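Local coordinates for protein CytC3 (PDB 3GJA) that is a nonheme iron halogenase of the phytanoyl-CoA dioxygenase family, probably chlorinating an aliphatic carbon of its substrate during natural-product biosynthesis, at residues Ile43-Tyr56 against Asn64-Leu77. Residues are numbered along the deposited sequence; the frame is centred on the assembly and turned at random.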
loop_
_atom_site.group_PDB
_atom_site.type_symbol
_atom_site.label_atom_id
_atom_site.label_comp_id
_atom_site.label_asym_id
_atom_site.label_seq_id
_atom_site.Cartn_x
_atom_site.Cartn_y
_atom_site.Cartn_z
ATOM N N ILE A 43 18.183 4.041 -6.691
ATOM C CA ILE A 43 17.876 3.863 -8.103
ATOM C C ILE A 43 16.461 4.354 -8.396
ATOM O O ILE A 43 16.261 5.214 -9.259
ATOM C CB ILE A 43 18.032 2.373 -8.512
ATOM C CG1 ILE A 43 19.496 1.949 -8.325
ATOM C CG2 ILE A 43 17.608 2.176 -9.963
ATOM C CD1 ILE A 43 19.752 0.468 -8.446
ATOM N N ILE A 44 15.496 3.821 -7.652
ATOM C CA ILE A 44 14.081 4.164 -7.806
ATOM C C ILE A 44 13.808 5.665 -7.857
ATOM O O ILE A 44 13.023 6.138 -8.683
ATOM C CB ILE A 44 13.242 3.572 -6.641
ATOM C CG1 ILE A 44 13.343 2.047 -6.649
ATOM C CG2 ILE A 44 11.783 4.035 -6.742
ATOM C CD1 ILE A 44 12.706 1.383 -5.432
ATOM N N ARG A 45 14.454 6.409 -6.965
ATOM C CA ARG A 45 14.260 7.852 -6.887
ATOM C C ARG A 45 14.521 8.511 -8.239
ATOM O O ARG A 45 13.752 9.369 -8.677
ATOM C CB ARG A 45 15.171 8.437 -5.801
ATOM C CG ARG A 45 14.728 9.788 -5.251
ATOM C CD ARG A 45 15.331 10.946 -6.034
ATOM N NE ARG A 45 16.792 10.867 -6.065
ATOM C CZ ARG A 45 17.563 11.711 -6.738
ATOM N NH1 ARG A 45 17.018 12.706 -7.429
ATOM N NH2 ARG A 45 18.878 11.535 -6.755
ATOM N N ARG A 46 15.593 8.104 -8.912
ATOM C CA ARG A 46 15.902 8.671 -10.219
ATOM C C ARG A 46 14.905 8.184 -11.257
ATOM O O ARG A 46 14.456 8.951 -12.104
ATOM C CB ARG A 46 17.301 8.273 -10.688
ATOM C CG ARG A 46 18.450 8.817 -9.863
ATOM C CD ARG A 46 19.733 8.757 -10.687
ATOM N NE ARG A 46 19.829 7.498 -11.427
ATOM C CZ ARG A 46 20.124 6.327 -10.872
ATOM N NH1 ARG A 46 20.366 6.251 -9.568
ATOM N NH2 ARG A 46 20.152 5.229 -11.620
ATOM N N GLN A 47 14.562 6.901 -11.191
ATOM C CA GLN A 47 13.636 6.328 -12.152
ATOM C C GLN A 47 12.227 6.906 -12.088
ATOM O O GLN A 47 11.503 6.882 -13.082
ATOM C CB GLN A 47 13.606 4.806 -12.000
ATOM C CG GLN A 47 14.825 4.140 -12.629
ATOM C CD GLN A 47 14.946 2.676 -12.298
ATOM O OE1 GLN A 47 15.732 1.954 -12.916
ATOM N NE2 GLN A 47 14.179 2.222 -11.317
ATOM N N LEU A 48 11.833 7.431 -10.933
ATOM C CA LEU A 48 10.505 8.027 -10.828
ATOM C C LEU A 48 10.440 9.232 -11.774
ATOM O O LEU A 48 9.395 9.530 -12.334
ATOM C CB LEU A 48 10.220 8.481 -9.390
ATOM C CG LEU A 48 10.018 7.414 -8.307
ATOM C CD1 LEU A 48 9.882 8.096 -6.956
ATOM C CD2 LEU A 48 8.775 6.573 -8.606
ATOM N N LEU A 49 11.573 9.908 -11.952
ATOM C CA LEU A 49 11.657 11.086 -12.808
ATOM C C LEU A 49 11.223 10.827 -14.242
ATOM O O LEU A 49 10.627 11.695 -14.882
ATOM C CB LEU A 49 13.089 11.635 -12.801
ATOM C CG LEU A 49 13.498 12.703 -11.775
ATOM C CD1 LEU A 49 12.440 12.856 -10.692
ATOM C CD2 LEU A 49 14.846 12.334 -11.182
ATOM N N ASP A 50 11.530 9.634 -14.745
ATOM C CA ASP A 50 11.170 9.257 -16.111
ATOM C C ASP A 50 9.794 8.602 -16.133
ATOM O O ASP A 50 9.617 7.485 -15.650
ATOM C CB ASP A 50 12.230 8.310 -16.686
ATOM C CG ASP A 50 11.777 7.621 -17.965
ATOM O OD1 ASP A 50 10.888 8.146 -18.662
ATOM O OD2 ASP A 50 12.328 6.549 -18.281
ATOM N N ARG A 51 8.822 9.308 -16.700
ATOM C CA ARG A 51 7.454 8.811 -16.770
ATOM C C ARG A 51 7.091 8.311 -18.162
ATOM O O ARG A 51 5.920 8.057 -18.443
ATOM C CB ARG A 51 6.470 9.919 -16.360
ATOM C CG ARG A 51 6.595 10.382 -14.910
ATOM C CD ARG A 51 5.521 11.414 -14.549
ATOM N NE ARG A 51 4.180 10.846 -14.656
ATOM C CZ ARG A 51 3.610 10.057 -13.747
ATOM N NH1 ARG A 51 4.254 9.736 -12.633
ATOM N NH2 ARG A 51 2.393 9.562 -13.967
ATOM N N SER A 52 8.094 8.159 -19.023
ATOM C CA SER A 52 7.862 7.718 -20.394
ATOM C C SER A 52 6.951 6.500 -20.488
ATOM O O SER A 52 6.220 6.347 -21.461
ATOM C CB SER A 52 9.192 7.414 -21.092
ATOM O OG SER A 52 9.737 6.189 -20.641
ATOM N N LEU A 53 6.982 5.636 -19.483
ATOM C CA LEU A 53 6.147 4.442 -19.512
ATOM C C LEU A 53 5.170 4.332 -18.346
ATOM O O LEU A 53 4.656 3.253 -18.069
ATOM C CB LEU A 53 7.028 3.192 -19.558
ATOM C CG LEU A 53 7.717 2.903 -20.893
ATOM C CD1 LEU A 53 8.725 1.778 -20.726
ATOM C CD2 LEU A 53 6.669 2.530 -21.932
ATOM N N ALA A 54 4.920 5.441 -17.656
ATOM C CA ALA A 54 3.993 5.429 -16.529
ATOM C C ALA A 54 2.583 5.275 -17.089
ATOM O O ALA A 54 2.268 5.822 -18.144
ATOM C CB ALA A 54 4.111 6.723 -15.740
ATOM N N ILE A 55 1.729 4.536 -16.389
ATOM C CA ILE A 55 0.378 4.330 -16.891
ATOM C C ILE A 55 -0.537 5.542 -16.785
ATOM O O ILE A 55 -1.542 5.616 -17.495
ATOM C CB ILE A 55 -0.297 3.120 -16.227
ATOM C CG1 ILE A 55 -0.504 3.366 -14.734
ATOM C CG2 ILE A 55 0.550 1.883 -16.459
ATOM C CD1 ILE A 55 -1.484 2.383 -14.094
ATOM N N TYR A 56 -0.209 6.494 -15.913
ATOM C CA TYR A 56 -1.041 7.690 -15.798
ATOM C C TYR A 56 -0.379 8.878 -16.482
ATOM O O TYR A 56 0.789 9.171 -16.253
ATOM C CB TYR A 56 -1.338 8.026 -14.334
ATOM C CG TYR A 56 -2.046 6.907 -13.610
ATOM C CD1 TYR A 56 -3.059 6.178 -14.239
ATOM C CD2 TYR A 56 -1.698 6.561 -12.306
ATOM C CE1 TYR A 56 -3.701 5.132 -13.590
ATOM C CE2 TYR A 56 -2.336 5.517 -11.649
ATOM C CZ TYR A 56 -3.335 4.807 -12.297
ATOM O OH TYR A 56 -3.968 3.768 -11.657
ATOM N N ASN A 64 -0.611 11.423 -10.087
ATOM C CA ASN A 64 0.641 11.852 -10.694
ATOM C C ASN A 64 1.608 12.418 -9.647
ATOM O O ASN A 64 2.755 11.969 -9.525
ATOM C CB ASN A 64 0.345 12.913 -11.760
ATOM C CG ASN A 64 1.557 13.244 -12.614
ATOM O OD1 ASN A 64 2.545 13.793 -12.127
ATOM N ND2 ASN A 64 1.484 12.907 -13.903
ATOM N N ILE A 65 1.131 13.399 -8.890
ATOM C CA ILE A 65 1.940 14.060 -7.877
ATOM C C ILE A 65 2.457 13.121 -6.788
ATOM O O ILE A 65 3.565 13.301 -6.302
ATOM C CB ILE A 65 1.145 15.215 -7.239
ATOM C CG1 ILE A 65 0.692 16.171 -8.338
ATOM C CG2 ILE A 65 2.002 15.971 -6.228
ATOM C CD1 ILE A 65 1.829 16.748 -9.152
ATOM N N SER A 66 1.662 12.126 -6.404
ATOM C CA SER A 66 2.094 11.180 -5.380
ATOM C C SER A 66 2.569 9.873 -5.999
ATOM O O SER A 66 2.728 8.866 -5.314
ATOM C CB SER A 66 0.965 10.913 -4.391
ATOM O OG SER A 66 0.685 12.079 -3.641
ATOM N N ASN A 67 2.804 9.905 -7.305
ATOM C CA ASN A 67 3.280 8.747 -8.048
ATOM C C ASN A 67 2.597 7.409 -7.760
ATOM O O ASN A 67 3.221 6.451 -7.287
ATOM C CB ASN A 67 4.795 8.618 -7.874
ATOM C CG ASN A 67 5.555 9.320 -8.979
ATOM O OD1 ASN A 67 5.289 9.088 -10.154
ATOM N ND2 ASN A 67 6.504 10.174 -8.614
ATOM N N TYR A 68 1.307 7.354 -8.069
ATOM C CA TYR A 68 0.507 6.148 -7.889
ATOM C C TYR A 68 0.887 5.081 -8.904
ATOM O O TYR A 68 1.218 5.381 -10.054
ATOM C CB TYR A 68 -0.980 6.452 -8.095
ATOM C CG TYR A 68 -1.708 7.082 -6.933
ATOM C CD1 TYR A 68 -1.046 7.909 -6.017
ATOM C CD2 TYR A 68 -3.079 6.890 -6.775
ATOM C CE1 TYR A 68 -1.739 8.527 -4.973
ATOM C CE2 TYR A 68 -3.781 7.500 -5.738
ATOM C CZ TYR A 68 -3.104 8.315 -4.842
ATOM O OH TYR A 68 -3.802 8.905 -3.817
ATOM N N ASP A 69 0.827 3.834 -8.449
ATOM C CA ASP A 69 1.067 2.654 -9.263
ATOM C C ASP A 69 2.290 2.590 -10.181
ATOM O O ASP A 69 2.184 2.185 -11.344
ATOM C CB ASP A 69 -0.203 2.369 -10.071
ATOM C CG ASP A 69 -1.432 2.253 -9.188
ATOM O OD1 ASP A 69 -1.316 1.643 -8.105
ATOM O OD2 ASP A 69 -2.511 2.755 -9.569
ATOM N N ARG A 70 3.452 2.957 -9.659
ATOM C CA ARG A 70 4.667 2.900 -10.455
ATOM C C ARG A 70 5.237 1.492 -10.482
ATOM O O ARG A 70 6.227 1.228 -11.166
ATOM C CB ARG A 70 5.691 3.877 -9.914
ATOM C CG ARG A 70 5.244 5.303 -10.092
ATOM C CD ARG A 70 5.101 5.636 -11.568
ATOM N NE ARG A 70 5.790 6.886 -11.815
ATOM C CZ ARG A 70 6.872 7.015 -12.568
ATOM N NH1 ARG A 70 7.399 5.967 -13.182
ATOM N NH2 ARG A 70 7.455 8.197 -12.652
ATOM N N HIS A 71 4.611 0.586 -9.737
ATOM C CA HIS A 71 5.053 -0.798 -9.739
ATOM C C HIS A 71 4.658 -1.401 -11.092
ATOM O O HIS A 71 4.995 -2.544 -11.397
ATOM C CB HIS A 71 4.395 -1.588 -8.605
ATOM C CG HIS A 71 2.901 -1.578 -8.650
ATOM N ND1 HIS A 71 2.153 -0.467 -8.324
ATOM C CD2 HIS A 71 2.014 -2.534 -9.022
ATOM C CE1 HIS A 71 0.870 -0.737 -8.494
ATOM N NE2 HIS A 71 0.758 -1.984 -8.918
ATOM N N LEU A 72 3.937 -0.624 -11.900
ATOM C CA LEU A 72 3.522 -1.088 -13.214
ATOM C C LEU A 72 4.482 -0.651 -14.316
ATOM O O LEU A 72 4.283 -0.991 -15.477
ATOM C CB LEU A 72 2.098 -0.620 -13.536
ATOM C CG LEU A 72 1.024 -1.282 -12.666
ATOM C CD1 LEU A 72 -0.351 -0.816 -13.097
ATOM C CD2 LEU A 72 1.132 -2.791 -12.770
ATOM N N ASP A 73 5.514 0.112 -13.970
ATOM C CA ASP A 73 6.483 0.504 -14.989
ATOM C C ASP A 73 7.939 0.489 -14.505
ATOM O O ASP A 73 8.869 0.447 -15.318
ATOM C CB ASP A 73 6.121 1.865 -15.619
ATOM C CG ASP A 73 6.360 3.041 -14.696
ATOM O OD1 ASP A 73 5.658 3.155 -13.665
ATOM O OD2 ASP A 73 7.246 3.866 -15.023
ATOM N N ILE A 74 8.142 0.501 -13.190
ATOM C CA ILE A 74 9.498 0.473 -12.650
ATOM C C ILE A 74 9.776 -0.909 -12.082
ATOM O O ILE A 74 9.123 -1.340 -11.130
ATOM C CB ILE A 74 9.691 1.540 -11.553
ATOM C CG1 ILE A 74 9.437 2.930 -12.148
ATOM C CG2 ILE A 74 11.104 1.443 -10.968
ATOM C CD1 ILE A 74 9.465 4.044 -11.142
ATOM N N ASP A 75 10.751 -1.594 -12.676
ATOM C CA ASP A 75 11.113 -2.948 -12.269
ATOM C C ASP A 75 11.312 -3.176 -10.783
ATOM O O ASP A 75 10.751 -4.112 -10.228
ATOM C CB ASP A 75 12.370 -3.415 -13.015
ATOM C CG ASP A 75 12.107 -3.681 -14.488
ATOM O OD1 ASP A 75 10.979 -4.092 -14.817
ATOM O OD2 ASP A 75 13.026 -3.493 -15.313
ATOM N N LEU A 76 12.120 -2.340 -10.140
ATOM C CA LEU A 76 12.382 -2.487 -8.707
ATOM C C LEU A 76 11.103 -2.355 -7.864
ATOM O O LEU A 76 11.001 -2.907 -6.767
ATOM C CB LEU A 76 13.421 -1.450 -8.274
ATOM C CG LEU A 76 14.826 -1.908 -7.852
ATOM C CD1 LEU A 76 15.170 -3.271 -8.418
ATOM C CD2 LEU A 76 15.829 -0.861 -8.302
ATOM N N LEU A 77 10.128 -1.621 -8.383
ATOM C CA LEU A 77 8.864 -1.448 -7.686
ATOM C C LEU A 77 7.960 -2.629 -8.018
ATOM O O LEU A 77 7.165 -3.068 -7.185
ATOM C CB LEU A 77 8.209 -0.126 -8.094
ATOM C CG LEU A 77 8.228 1.033 -7.089
ATOM C CD1 LEU A 77 9.475 0.986 -6.210
ATOM C CD2 LEU A 77 8.127 2.349 -7.848
HETATM O O HOH W 1 13.808 -0.441 -11.595
HETATM O O HOH W 2 8.426 5.154 -17.127
HETATM O O HOH W 3 1.725 8.196 -11.392
HETATM O O HOH W 4 2.921 3.375 -13.897
#
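The Arg51 guanidinium lies between the Asn64 amide, centred over one face with the planes 39° apart, and Ala54 CB, offset over the other; Asn67 OD1 sits at its edge, at an angle too poor for a hydrogen bond. Ala54 CB also covers one face of the Arg70 guanidinium, and Leu48 CD2 lies over the opposite face. The Arg70 chain folds back (chi2 -63°), so that NE makes a fairly straight hydrogen bond (158°) to Asn67 OD1 from above the amide plane and NH1 a salt bridge with Asp73 OD2 (2.8 Å). Asn67 is the C-prime residue of the Schellman motif ending helix 62-65. Arg51 NH2 donates to Tyr56 O (2.8 Å), near the guanidinium plane, spanning residues 51-56. The Tyr56 OH donates to the anti lone pair of Asp69 OD2 (2.7 Å). Farther along, the end of helix 34-49 packs on the N-cap and first turn of helix 75-82: Ile44 CD1 presses on Leu77 CD1 at a tight 3.3 Å, and Leu48 CD2 meets Ile74 CD1 at 3.6 Å. One water joins Gln47 NE2 to Leu76 N. Hydrogen bonds from Asp69 OD1 and His71 ND1 to Ser103 fasten residues 64-77 to strand 98-108. Arg51 NH1 and Arg70 NE, like charges, come within 3.3 Å; Asn67 OD1 and the Asp73 carboxylate probably offset the cost.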